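Local coordinates for beta-ketoacyl-[acyl-carrier-protein] synthase FabY (Pseudomonas aeruginosa, PDB 4CW4) that catalyses the condensation of acetyl-CoA with malonyl-ACP to give acetoacetyl-ACP, the primer that starts fatty acid synthesis, at residues T493-D506 and I519-C533. Numbering follows the deposited sequence.
Sequences TFKYGILPGIKTID and ISNRDMRQDKPLEVC
Asp523 turns its carboxylate back onto 493-506 and is gripped there twice. OD1 takes the backbone N of Gly501 on its anti lone pair at 2.8 Å, almost straight at 171°, while Lys503 NZ reaches OD2 at 2.9 Å from the syn side, tilted out of the carboxylate plane, and touches OD1 more weakly. Asp523 CG stands anti to its own carbonyl carbon (chi1 -63°), which swings the acid across toward Gly501 and Lys503. Ser37 also bonds to OD2, and Lys503 NZ has Glu36 and Tyr474 as further partners, so this is a charged network rather than an isolated ion pair.

On one side of it, Leu499 and Met524 form a single antiparallel, hydrogen-bonded bridge, with Leu499 N 2.8 Å from Met524 O. On the other, Ile502 N donates to Ser520 O, and the CA of Gly501 packs against the backbone of 521-523, 3.3 Å from Arg522 O. Farther along, Asn521 ND2 gives Ile505 O a bond of 3.1 Å lying in its own amide plane. Arg525 spreads one guanidinium face over Ile498 CG1, and a water links its NH1 to Tyr496 O just where helix 482-496 ends. In the last turn of that helix, Phe494 sets a ring edge against Leu530 O, with CD1 3.4 Å away.

The two extended loops thus join the exit of helix 482-496 to the lead-in of strand 532-539 within the ketosynthase fold, through backbone bonds and the side chains of Asp523, Lys503 and Asn521 alike; the Asp523 carboxylate ties backbone and lysine together, and the Gly501 N-H and the lysine probably favour its ionised form.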
ATOM      1  N   THR A 493       8.116 -13.455  25.383  1.00 10.41           N
ATOM      2  CA  THR A 493       7.517 -14.536  26.180  1.00 11.42           C
ATOM      3  C   THR A 493       8.295 -15.844  26.009  1.00 11.58           C
ATOM      4  O   THR A 493       8.537 -16.554  26.983  1.00 12.79           O
ATOM      5  CB  THR A 493       6.026 -14.705  25.857  1.00 11.99           C
ATOM      6  OG1 THR A 493       5.336 -13.542  26.315  1.00 11.23           O
ATOM      7  CG2 THR A 493       5.418 -15.970  26.512  1.00 13.20           C
ATOM      8  N   PHE A 494       8.675 -16.178  24.782  1.00 11.37           N
ATOM      9  CA  PHE A 494       9.494 -17.363  24.570  1.00 11.93           C
ATOM     10  C   PHE A 494      10.825 -17.271  25.338  1.00 13.20           C
ATOM     11  O   PHE A 494      11.272 -18.252  25.934  1.00 16.18           O
ATOM     12  CB  PHE A 494       9.785 -17.576  23.073  1.00 11.81           C
ATOM     13  CG  PHE A 494       8.592 -17.955  22.242  1.00 13.07           C
ATOM     14  CD1 PHE A 494       7.566 -18.724  22.748  1.00 13.98           C
ATOM     15  CD2 PHE A 494       8.511 -17.517  20.929  1.00 14.35           C
ATOM     16  CE1 PHE A 494       6.474 -19.050  21.966  1.00 14.86           C
ATOM     17  CE2 PHE A 494       7.439 -17.841  20.152  1.00 14.42           C
ATOM     18  CZ  PHE A 494       6.417 -18.619  20.673  1.00 15.04           C
ATOM     19  N   LYS A 495      11.443 -16.094  25.326  1.00 13.42           N
ATOM     20  CA  LYS A 495      12.757 -15.882  25.939  1.00 13.23           C
ATOM     21  C   LYS A 495      12.717 -16.030  27.446  1.00 13.29           C
ATOM     22  O   LYS A 495      13.538 -16.747  28.027  1.00 14.61           O
ATOM     23  CB  LYS A 495      13.280 -14.484  25.578  1.00 14.49           C
ATOM     24  CG  LYS A 495      14.613 -14.061  26.244  1.00 15.85           C
ATOM     25  CD  LYS A 495      15.787 -14.788  25.648  1.00 16.56           C
ATOM     26  CE  LYS A 495      17.103 -14.335  26.249  1.00 15.41           C
ATOM     27  NZ  LYS A 495      18.235 -15.114  25.702  1.00 16.36           N
ATOM     28  N   TYR A 496      11.769 -15.350  28.078  1.00 12.37           N
ATOM     29  CA  TYR A 496      11.776 -15.211  29.531  1.00 11.63           C
ATOM     30  C   TYR A 496      10.681 -15.996  30.268  1.00 12.94           C
ATOM     31  O   TYR A 496      10.696 -16.067  31.496  1.00 13.60           O
ATOM     32  CB  TYR A 496      11.657 -13.740  29.916  1.00 11.85           C
ATOM     33  CG  TYR A 496      12.846 -12.891  29.523  1.00 12.91           C
ATOM     34  CD1 TYR A 496      14.071 -13.046  30.163  1.00 14.66           C
ATOM     35  CD2 TYR A 496      12.732 -11.901  28.553  1.00 13.66           C
ATOM     36  CE1 TYR A 496      15.162 -12.259  29.830  1.00 15.96           C
ATOM     37  CE2 TYR A 496      13.820 -11.101  28.215  1.00 14.53           C
ATOM     38  CZ  TYR A 496      15.025 -11.283  28.860  1.00 16.13           C
ATOM     39  OH  TYR A 496      16.097 -10.483  28.532  1.00 16.49           O
ATOM     40  N   GLY A 497       9.725 -16.552  29.531  1.00 12.37           N
ATOM     41  CA  GLY A 497       8.668 -17.353  30.121  1.00 14.29           C
ATOM     42  C   GLY A 497       7.620 -16.559  30.873  1.00 14.75           C
ATOM     43  O   GLY A 497       7.005 -17.073  31.807  1.00 18.56           O
ATOM     44  N   ILE A 498       7.464 -15.295  30.503  1.00 12.84           N
ATOM     45  CA  ILE A 498       6.494 -14.411  31.144  1.00 12.52           C
ATOM     46  C   ILE A 498       5.464 -13.982  30.112  1.00 12.73           C
ATOM     47  O   ILE A 498       5.828 -13.514  29.026  1.00 12.35           O
ATOM     48  CB  ILE A 498       7.162 -13.133  31.710  1.00 13.26           C
ATOM     49  CG1 ILE A 498       8.241 -13.479  32.742  1.00 15.37           C
ATOM     50  CG2 ILE A 498       6.121 -12.197  32.314  1.00 14.19           C
ATOM     51  CD1 ILE A 498       9.166 -12.345  33.058  1.00 14.97           C
ATOM     52  N   LEU A 499       4.187 -14.151  30.468  1.00 12.98           N
ATOM     53  CA  LEU A 499       3.066 -13.651  29.677  1.00 12.31           C
ATOM     54  C   LEU A 499       2.607 -12.306  30.228  1.00 12.13           C
ATOM     55  O   LEU A 499       2.131 -12.239  31.364  1.00 11.83           O
ATOM     56  CB  LEU A 499       1.898 -14.621  29.731  1.00 11.62           C
ATOM     57  CG  LEU A 499       0.696 -14.263  28.864  1.00 13.90           C
ATOM     58  CD1 LEU A 499       1.028 -14.490  27.403  1.00 14.55           C
ATOM     59  CD2 LEU A 499      -0.493 -15.085  29.289  1.00 15.05           C
ATOM     60  N   PRO A 500       2.752 -11.221  29.439  1.00 11.70           N
ATOM     61  CA  PRO A 500       2.438  -9.913  30.030  1.00 11.36           C
ATOM     62  C   PRO A 500       0.956  -9.777  30.357  1.00 11.92           C
ATOM     63  O   PRO A 500       0.109 -10.186  29.570  1.00 13.26           O
ATOM     64  CB  PRO A 500       2.853  -8.916  28.947  1.00 11.40           C
ATOM     65  CG  PRO A 500       3.779  -9.668  28.074  1.00 11.46           C
ATOM     66  CD  PRO A 500       3.293 -11.077  28.087  1.00 11.17           C
ATOM     67  N   GLY A 501       0.652  -9.245  31.534  1.00 12.03           N
ATOM     68  CA  GLY A 501      -0.726  -8.982  31.900  1.00 11.71           C
ATOM     69  C   GLY A 501      -1.290  -7.777  31.164  1.00 11.19           C
ATOM     70  O   GLY A 501      -0.563  -7.003  30.557  1.00 11.58           O
ATOM     71  N   ILE A 502      -2.604  -7.617  31.239  1.00 11.18           N
ATOM     72  CA  ILE A 502      -3.271  -6.399  30.758  1.00 11.46           C
ATOM     73  C   ILE A 502      -3.397  -5.503  31.992  1.00 11.94           C
ATOM     74  O   ILE A 502      -4.412  -5.507  32.695  1.00 13.30           O
ATOM     75  CB  ILE A 502      -4.640  -6.691  30.120  1.00 11.30           C
ATOM     76  CG1 ILE A 502      -4.511  -7.816  29.078  1.00 11.88           C
ATOM     77  CG2 ILE A 502      -5.191  -5.404  29.505  1.00 11.60           C
ATOM     78  CD1 ILE A 502      -5.808  -8.182  28.387  1.00 12.38           C
ATOM     79  N   LYS A 503      -2.339  -4.758  32.286  1.00 11.50           N
ATOM     80  CA  LYS A 503      -2.232  -4.114  33.603  1.00 12.59           C
ATOM     81  C   LYS A 503      -3.096  -2.880  33.743  1.00 12.66           C
ATOM     82  O   LYS A 503      -3.307  -2.393  34.851  1.00 13.59           O
ATOM     83  CB  LYS A 503      -0.773  -3.785  33.917  1.00 14.05           C
ATOM     84  CG  LYS A 503       0.064  -5.017  34.035  1.00 16.74           C
ATOM     85  CD  LYS A 503       1.511  -4.712  34.364  1.00 19.00           C
ATOM     86  CE  LYS A 503       2.271  -5.990  34.348  1.00 19.95           C
ATOM     87  NZ  LYS A 503       3.562  -5.827  33.677  1.00 18.53           N
ATOM     88  N   THR A 504      -3.595  -2.372  32.622  1.00 11.56           N
ATOM     89  CA  THR A 504      -4.408  -1.174  32.626  1.00 11.85           C
ATOM     90  C   THR A 504      -5.861  -1.409  33.036  1.00 12.03           C
ATOM     91  O   THR A 504      -6.582  -0.448  33.305  1.00 12.68           O
ATOM     92  CB  THR A 504      -4.421  -0.554  31.244  1.00 11.28           C
ATOM     93  OG1 THR A 504      -4.838  -1.557  30.307  1.00 11.08           O
ATOM     94  CG2 THR A 504      -3.045  -0.040  30.858  1.00 11.99           C
ATOM     95  N   ILE A 505      -6.301  -2.668  33.084  1.00 11.97           N
ATOM     96  CA  ILE A 505      -7.690  -2.976  33.448  1.00 12.33           C
ATOM     97  C   ILE A 505      -7.784  -3.488  34.874  1.00 14.25           C
ATOM     98  O   ILE A 505      -6.834  -4.070  35.408  1.00 14.23           O
ATOM     99  CB  ILE A 505      -8.376  -3.958  32.444  1.00 11.68           C
ATOM    100  CG1 ILE A 505      -7.841  -5.381  32.582  1.00 12.11           C
ATOM    101  CG2 ILE A 505      -8.203  -3.432  31.013  1.00 11.67           C
ATOM    102  CD1 ILE A 505      -8.606  -6.387  31.729  1.00 13.88           C
ATOM    103  N   ASP A 506      -8.942  -3.284  35.493  0.82 15.98           N
ATOM    104  CA  ASP A 506      -9.144  -3.760  36.856  0.82 18.80           C
ATOM    105  C   ASP A 506      -9.799  -5.094  36.906  0.82 20.98           C
ATOM    106  O   ASP A 506      -9.681  -5.820  37.894  0.82 23.53           O
ATOM    107  CB  ASP A 506      -9.970  -2.757  37.629  0.82 19.66           C
ATOM    108  CG  ASP A 506      -9.170  -1.550  37.972  0.82 20.82           C
ATOM    109  OD1 ASP A 506      -8.062  -1.761  38.488  0.82 22.50           O
ATOM    110  OD2 ASP A 506      -9.606  -0.424  37.675  0.82 21.32           O
ATOM    111  N   ILE A 519      -7.596 -14.494  30.705  1.00 12.86           N
ATOM    112  CA  ILE A 519      -7.232 -13.100  30.478  1.00 13.68           C
ATOM    113  C   ILE A 519      -6.931 -12.463  31.831  1.00 14.33           C
ATOM    114  O   ILE A 519      -7.828 -12.322  32.676  1.00 16.32           O
ATOM    115  CB  ILE A 519      -8.381 -12.301  29.818  1.00 13.77           C
ATOM    116  CG1 ILE A 519      -8.840 -12.959  28.509  1.00 14.24           C
ATOM    117  CG2 ILE A 519      -7.916 -10.890  29.522  1.00 14.95           C
ATOM    118  CD1 ILE A 519     -10.154 -12.456  27.993  1.00 16.05           C
ATOM    119  N   SER A 520      -5.672 -12.111  32.067  1.00 14.62           N
ATOM    120  CA  SER A 520      -5.264 -11.630  33.372  1.00 15.54           C
ATOM    121  C   SER A 520      -4.709 -10.215  33.315  1.00 14.12           C
ATOM    122  O   SER A 520      -4.090  -9.826  32.314  1.00 13.43           O
ATOM    123  CB  SER A 520      -4.198 -12.548  33.946  1.00 18.48           C
ATOM    124  OG  SER A 520      -3.777 -12.083  35.209  1.00 20.58           O
ATOM    125  N   ASN A 521      -4.902  -9.479  34.414  1.00 15.57           N
ATOM    126  CA  ASN A 521      -4.347  -8.134  34.531  1.00 15.63           C
ATOM    127  C   ASN A 521      -2.984  -8.125  35.207  1.00 16.60           C
ATOM    128  O   ASN A 521      -2.421  -7.056  35.463  1.00 17.44           O
ATOM    129  CB  ASN A 521      -5.331  -7.149  35.193  1.00 17.35           C
ATOM    130  CG  ASN A 521      -5.537  -7.393  36.666  1.00 20.45           C
ATOM    131  OD1 ASN A 521      -5.124  -8.404  37.225  1.00 21.50           O
ATOM    132  ND2 ASN A 521      -6.209  -6.445  37.307  1.00 22.23           N
ATOM    133  N   ARG A 522      -2.456  -9.330  35.443  1.00 16.23           N
ATOM    134  CA  ARG A 522      -1.136  -9.550  36.041  1.00 17.01           C
ATOM    135  C   ARG A 522      -0.263 -10.352  35.093  1.00 15.58           C
ATOM    136  O   ARG A 522      -0.769 -11.178  34.332  1.00 15.10           O
ATOM    137  CB  ARG A 522      -1.226 -10.351  37.374  1.00 20.52           C
ATOM    138  CG  ARG A 522      -2.324  -9.920  38.331  1.00 25.47           C
ATOM    139  CD  ARG A 522      -1.931  -8.692  39.129  1.00 30.39           C
ATOM    140  NE  ARG A 522      -2.868  -8.435  40.228  1.00 33.69           N
ATOM    141  CZ  ARG A 522      -3.350  -7.235  40.563  1.00 36.06           C
ATOM    142  NH1 ARG A 522      -2.990  -6.140  39.899  1.00 36.25           N
ATOM    143  NH2 ARG A 522      -4.199  -7.130  41.580  1.00 36.88           N
ATOM    144  N   ASP A 523       1.047 -10.110  35.148  1.00 14.70           N
ATOM    145  CA  ASP A 523       2.007 -10.964  34.438  1.00 14.76           C
ATOM    146  C   ASP A 523       1.912 -12.385  34.987  1.00 15.48           C
ATOM    147  O   ASP A 523       1.774 -12.584  36.202  1.00 17.14           O
ATOM    148  CB  ASP A 523       3.449 -10.455  34.593  1.00 14.63           C
ATOM    149  CG  ASP A 523       3.657  -9.077  33.991  1.00 14.81           C
ATOM    150  OD1 ASP A 523       2.855  -8.668  33.123  1.00 14.88           O
ATOM    151  OD2 ASP A 523       4.641  -8.405  34.366  1.00 15.66           O
ATOM    152  N   MET A 524       2.007 -13.367  34.094  1.00 16.31           N
ATOM    153  CA  MET A 524       1.890 -14.785  34.472  1.00 18.78           C
ATOM    154  C   MET A 524       3.086 -15.589  33.988  1.00 19.77           C
ATOM    155  O   MET A 524       3.551 -15.403  32.870  1.00 18.17           O
ATOM    156  CB  MET A 524       0.618 -15.384  33.862  1.00 22.61           C
ATOM    157  CG  MET A 524      -0.662 -14.782  34.397  1.00 26.67           C
ATOM    158  SD  MET A 524      -0.953 -15.287  36.101  1.00 31.39           S
ATOM    159  CE  MET A 524      -2.253 -14.174  36.589  1.00 32.63           C
ATOM    160  N   ARG A 525       3.543 -16.519  34.818  1.00 22.45           N
ATOM    161  CA  ARG A 525       4.592 -17.466  34.425  1.00 27.37           C
ATOM    162  C   ARG A 525       4.050 -18.888  34.457  1.00 29.74           C
ATOM    163  O   ARG A 525       3.806 -19.448  35.524  1.00 31.88           O
ATOM    164  CB  ARG A 525       5.811 -17.378  35.352  1.00 31.56           C
ATOM    165  CG  ARG A 525       6.428 -15.993  35.487  1.00 35.58           C
ATOM    166  CD  ARG A 525       7.751 -16.042  36.268  1.00 38.64           C
ATOM    167  NE  ARG A 525       8.773 -16.778  35.524  1.00 41.38           N
ATOM    168  CZ  ARG A 525       9.858 -16.246  34.957  1.00 42.89           C
ATOM    169  NH1 ARG A 525      10.146 -14.956  35.075  1.00 43.61           N
ATOM    170  NH2 ARG A 525      10.686 -17.032  34.289  1.00 43.34           N
ATOM    171  N   GLN A 526       3.913 -19.465  33.272  0.55 30.40           N
ATOM    172  CA  GLN A 526       3.381 -20.802  33.055  0.55 31.27           C
ATOM    173  C   GLN A 526       4.393 -21.859  33.494  0.55 31.92           C
ATOM    174  O   GLN A 526       5.577 -21.725  33.186  0.55 31.95           O
ATOM    175  CB  GLN A 526       3.132 -20.976  31.548  0.55 31.35           C
ATOM    176  CG  GLN A 526       2.001 -20.140  30.942  0.55 31.49           C
ATOM    177  CD  GLN A 526       2.167 -18.619  31.050  0.55 30.86           C
ATOM    178  OE1 GLN A 526       3.273 -18.071  31.031  0.55 29.09           O
ATOM    179  NE2 GLN A 526       1.039 -17.934  31.130  0.55 31.56           N
ATOM    180  N   ASP A 527       3.941 -22.907  34.189  1.00 32.91           N
ATOM    181  CA  ASP A 527       4.831 -23.991  34.584  1.00 35.42           C
ATOM    182  C   ASP A 527       5.370 -24.663  33.329  1.00 35.23           C
ATOM    183  O   ASP A 527       6.575 -24.895  33.206  1.00 37.13           O
ATOM    184  CB  ASP A 527       4.117 -25.027  35.466  1.00 38.70           C
ATOM    185  CG  ASP A 527       3.968 -24.571  36.910  1.00 41.38           C
ATOM    186  OD1 ASP A 527       4.466 -23.475  37.254  1.00 41.96           O
ATOM    187  OD2 ASP A 527       3.364 -25.322  37.706  1.00 43.20           O
ATOM    188  N   LYS A 528       4.474 -24.971  32.398  1.00 32.58           N
ATOM    189  CA  LYS A 528       4.870 -25.577  31.135  1.00 30.59           C
ATOM    190  C   LYS A 528       5.170 -24.453  30.133  1.00 26.32           C
ATOM    191  O   LYS A 528       4.277 -23.671  29.806  1.00 25.33           O
ATOM    192  CB  LYS A 528       3.744 -26.467  30.607  1.00 32.91           C
ATOM    193  CG  LYS A 528       4.056 -27.157  29.286  1.00 35.03           C
ATOM    194  CD  LYS A 528       2.868 -27.938  28.762  1.00 36.80           C
ATOM    195  CE  LYS A 528       3.253 -28.668  27.478  1.00 38.48           C
ATOM    196  NZ  LYS A 528       2.159 -29.490  26.851  1.00 39.36           N
ATOM    197  N   PRO A 529       6.429 -24.354  29.652  1.00 24.35           N
ATOM    198  CA  PRO A 529       6.785 -23.257  28.737  1.00 23.00           C
ATOM    199  C   PRO A 529       5.857 -23.169  27.534  1.00 20.51           C
ATOM    200  O   PRO A 529       5.458 -24.182  26.978  1.00 20.30           O
ATOM    201  CB  PRO A 529       8.194 -23.623  28.272  1.00 23.81           C
ATOM    202  CG  PRO A 529       8.740 -24.517  29.351  1.00 25.17           C
ATOM    203  CD  PRO A 529       7.572 -25.248  29.930  1.00 24.80           C
ATOM    204  N   LEU A 530       5.520 -21.948  27.147  1.00 18.39           N
ATOM    205  CA  LEU A 530       4.691 -21.720  25.977  1.00 16.55           C
ATOM    206  C   LEU A 530       5.546 -21.925  24.730  1.00 17.02           C
ATOM    207  O   LEU A 530       6.684 -21.451  24.666  1.00 19.25           O
ATOM    208  CB  LEU A 530       4.093 -20.318  26.041  1.00 16.32           C
ATOM    209  CG  LEU A 530       3.053 -20.117  27.132  1.00 16.86           C
ATOM    210  CD1 LEU A 530       2.862 -18.636  27.429  1.00 17.14           C
ATOM    211  CD2 LEU A 530       1.748 -20.782  26.750  1.00 17.14           C
ATOM    212  N   GLU A 531       5.004 -22.654  23.757  1.00 15.34           N
ATOM    213  CA  GLU A 531       5.754 -23.083  22.576  1.00 14.94           C
ATOM    214  C   GLU A 531       5.212 -22.504  21.286  1.00 13.27           C
ATOM    215  O   GLU A 531       5.908 -22.509  20.288  1.00 13.56           O
ATOM    216  CB  GLU A 531       5.760 -24.611  22.443  1.00 17.13           C
ATOM    217  CG  GLU A 531       6.235 -25.376  23.685  1.00 20.22           C
ATOM    218  CD  GLU A 531       7.724 -25.264  23.957  1.00 21.88           C
ATOM    219  OE1 GLU A 531       8.419 -24.440  23.332  1.00 22.59           O
ATOM    220  OE2 GLU A 531       8.200 -26.012  24.839  1.00 23.69           O
ATOM    221  N   VAL A 532       3.968 -22.033  21.314  1.00 12.14           N
ATOM    222  CA  VAL A 532       3.306 -21.536  20.117  1.00 11.73           C
ATOM    223  C   VAL A 532       2.523 -20.283  20.451  1.00 11.41           C
ATOM    224  O   VAL A 532       1.815 -20.252  21.448  1.00 12.41           O
ATOM    225  CB  VAL A 532       2.328 -22.574  19.571  1.00 12.84           C
ATOM    226  CG1 VAL A 532       1.527 -22.023  18.361  1.00 13.60           C
ATOM    227  CG2 VAL A 532       3.067 -23.840  19.209  1.00 14.35           C
ATOM    228  N   CYS A 533       2.648 -19.256  19.602  1.00 10.11           N
ATOM    229  CA  CYS A 533       1.823 -18.063  19.734  1.00 11.46           C
ATOM    230  C   CYS A 533       1.002 -17.836  18.474  1.00 11.56           C
ATOM    231  O   CYS A 533       1.524 -17.923  17.349  1.00 12.56           O
ATOM    232  CB  CYS A 533       2.671 -16.818  19.976  1.00 12.01           C
ATOM    233  SG  CYS A 533       1.673 -15.335  20.278  1.00 13.19           S
TER
HETATM  234  O   HOH W   1      12.763 -14.482  33.374  1.00 32.09           O
HETATM  235  O   HOH W   2       6.308 -19.896  31.519  1.00 33.52           O
HETATM  236  O   HOH W   3      -0.792 -12.386  31.878  1.00 15.01           O
HETATM  237  O   HOH W   4      -8.147  -6.072  39.949  1.00 49.16           O